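Local coordinates for protein prokaryotic transcription elongation factor GreA/GreB (Nitrosomonas europaea, PDB 2PN0) that probably binds RNA polymerase and acts in transcription elongation as a GreA/GreB-like factor, at residues P54-N60 / I124-Y129. Sequence-based numbering, arbitrary orientation. Where two conformers were deposited one is given.
Sequences PTVVTMN and IVEVTY
The CA atoms of Thr55 and Val127 come nearest, 5.4 Å apart; those of Asn60 and Tyr129 pair at 6.5 Å between CA and CA. No hydrogen bond joins the irregular segment 54-60 to segment 124-129, mostly the end of strand 119-128; the contact rests on side chains packed against backbone carbonyls and on apolar side chains, 328 Å² in all. Val127 contributes the largest single share, both methyls lying among loop carbonyls. With CG1 anti to its backbone N (chi1 176°), Val127 sets CG1 3.6 Å from Pro54 O and also near Val56 O, while its CG2 lies 3.5 Å from Thr55 O. The same CG2 meets Val57 CG2 at 4.0 Å, the two side chains crossing at about a right angle; Ile124 CD1 adds a looser apolar contact to Val57. Met59 O approaches the edge of the Tyr129 ring near its plane, 3.7 Å from CE1, and Asn60 CB reaches Tyr129 CE1 obliquely. Thr58 OG1 is hydrogen-bonded to Ser61 OG. The contact thus lays 54-60, from the loop between strands 45-47 and 62-67, against the sheet's central strand 119-128, where Val125 and Glu126 form a classic beta bulge opposite Arg64 and Val57 and Ile124 pack on Val63 of strand 62-67.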
loop_
_atom_site.group_PDB
_atom_site.type_symbol
_atom_site.label_atom_id
_atom_site.label_comp_id
_atom_site.label_asym_id
_atom_site.label_seq_id
_atom_site.Cartn_x
_atom_site.Cartn_y
_atom_site.Cartn_z
ATOM N N PRO A 54 -4.282 -23.662 5.455
ATOM C CA PRO A 54 -4.713 -22.546 6.338
ATOM C C PRO A 54 -3.666 -21.451 6.540
ATOM O O PRO A 54 -3.995 -20.343 6.945
ATOM C CB PRO A 54 -5.005 -23.241 7.686
ATOM C CG PRO A 54 -4.335 -24.585 7.596
ATOM C CD PRO A 54 -4.358 -24.965 6.155
ATOM N N THR A 55 -2.421 -21.765 6.214
ATOM C CA THR A 55 -1.307 -20.830 6.374
ATOM C C THR A 55 -1.062 -19.978 5.140
ATOM O O THR A 55 -0.183 -19.098 5.175
ATOM C CB THR A 55 -0.016 -21.575 6.625
ATOM O OG1 THR A 55 0.099 -22.619 5.644
ATOM C CG2 THR A 55 0.010 -22.163 8.038
ATOM N N VAL A 56 -1.795 -20.245 4.047
ATOM C CA VAL A 56 -1.677 -19.476 2.777
ATOM C C VAL A 56 -2.661 -18.298 2.743
ATOM O O VAL A 56 -3.841 -18.459 3.085
ATOM C CB VAL A 56 -1.863 -20.419 1.523
ATOM C CG1 VAL A 56 -2.037 -19.600 0.202
ATOM C CG2 VAL A 56 -0.703 -21.380 1.412
ATOM N N VAL A 57 -2.169 -17.117 2.321
ATOM C CA VAL A 57 -2.993 -15.904 2.228
ATOM C C VAL A 57 -3.908 -15.958 1.002
ATOM O O VAL A 57 -3.441 -16.010 -0.130
ATOM C CB VAL A 57 -2.115 -14.629 2.149
ATOM C CG1 VAL A 57 -3.018 -13.389 2.056
ATOM C CG2 VAL A 57 -1.267 -14.514 3.414
ATOM N N THR A 58 -5.210 -15.958 1.260
ATOM C CA THR A 58 -6.216 -15.945 0.217
ATOM C C THR A 58 -6.997 -14.644 0.307
ATOM O O THR A 58 -6.864 -13.883 1.261
ATOM C CB THR A 58 -7.189 -17.142 0.355
ATOM O OG1 THR A 58 -7.834 -17.102 1.647
ATOM C CG2 THR A 58 -6.410 -18.420 0.228
HETATM N N MSE A 59 -7.833 -14.384 -0.679
HETATM C CA MSE A 59 -8.781 -13.257 -0.539
HETATM C C MSE A 59 -9.559 -13.448 0.778
HETATM O O MSE A 59 -9.926 -14.590 1.150
HETATM C CB MSE A 59 -9.717 -13.199 -1.755
HETATM C CG MSE A 59 -9.013 -12.861 -3.088
HETATM SE SE MSE A 59 -7.955 -11.186 -2.997
HETATM C CE MSE A 59 -9.376 -10.005 -2.396
ATOM N N ASN A 60 -9.779 -12.340 1.493
ATOM C CA ASN A 60 -10.522 -12.311 2.761
ATOM C C ASN A 60 -9.823 -12.960 3.962
ATOM O O ASN A 60 -10.461 -13.139 5.021
ATOM C CB ASN A 60 -11.975 -12.817 2.575
ATOM C CG ASN A 60 -12.777 -11.911 1.666
ATOM O OD1 ASN A 60 -12.826 -10.708 1.897
ATOM N ND2 ASN A 60 -13.439 -12.485 0.641
ATOM N N ILE A 124 4.931 -12.560 8.640
ATOM C CA ILE A 124 3.578 -13.029 8.827
ATOM C C ILE A 124 3.567 -14.060 9.935
ATOM O O ILE A 124 4.172 -15.134 9.804
ATOM C CB ILE A 124 2.998 -13.657 7.539
ATOM C CG1 ILE A 124 2.895 -12.589 6.412
ATOM C CG2 ILE A 124 1.626 -14.336 7.858
ATOM C CD1 ILE A 124 2.548 -13.137 5.050
ATOM N N VAL A 125 2.899 -13.718 11.037
ATOM C CA VAL A 125 2.909 -14.573 12.219
ATOM C C VAL A 125 1.750 -15.586 12.200
ATOM O O VAL A 125 1.887 -16.715 12.741
ATOM C CB VAL A 125 3.000 -13.763 13.558
ATOM C CG1 VAL A 125 4.289 -12.995 13.618
ATOM C CG2 VAL A 125 1.867 -12.853 13.734
ATOM N N GLU A 126 0.658 -15.222 11.533
ATOM C CA GLU A 126 -0.563 -16.055 11.485
ATOM C C GLU A 126 -1.457 -15.623 10.348
ATOM O O GLU A 126 -1.516 -14.440 10.003
ATOM C CB GLU A 126 -1.343 -15.916 12.799
ATOM C CG GLU A 126 -2.485 -16.936 12.971
ATOM C CD GLU A 126 -3.139 -16.908 14.328
ATOM O OE1 GLU A 126 -2.795 -16.050 15.182
ATOM O OE2 GLU A 126 -4.039 -17.751 14.526
ATOM N N VAL A 127 -2.165 -16.590 9.777
ATOM C CA VAL A 127 -3.174 -16.324 8.742
ATOM C C VAL A 127 -4.492 -16.915 9.254
ATOM O O VAL A 127 -4.497 -18.026 9.752
ATOM C CB VAL A 127 -2.749 -16.993 7.433
ATOM C CG1 VAL A 127 -3.815 -16.808 6.372
ATOM C CG2 VAL A 127 -1.407 -16.393 6.940
ATOM N N THR A 128 -5.591 -16.170 9.160
ATOM C CA THR A 128 -6.882 -16.642 9.645
ATOM C C THR A 128 -7.947 -16.264 8.622
ATOM O O THR A 128 -7.897 -15.198 8.031
ATOM C CB THR A 128 -7.225 -16.001 10.991
ATOM O OG1 THR A 128 -7.134 -14.580 10.860
ATOM C CG2 THR A 128 -6.256 -16.466 12.077
ATOM N N TYR A 129 -8.904 -17.154 8.390
ATOM C CA TYR A 129 -9.879 -16.847 7.380
ATOM C C TYR A 129 -11.130 -16.243 7.995
ATOM O O TYR A 129 -11.474 -16.568 9.125
ATOM C CB TYR A 129 -10.178 -18.032 6.462
ATOM C CG TYR A 129 -11.292 -17.656 5.523
ATOM C CD1 TYR A 129 -11.054 -16.798 4.437
ATOM C CD2 TYR A 129 -12.609 -18.088 5.762
ATOM C CE1 TYR A 129 -12.086 -16.418 3.594
ATOM C CE2 TYR A 129 -13.647 -17.711 4.928
ATOM C CZ TYR A 129 -13.382 -16.880 3.846
ATOM O OH TYR A 129 -14.410 -16.502 3.012
#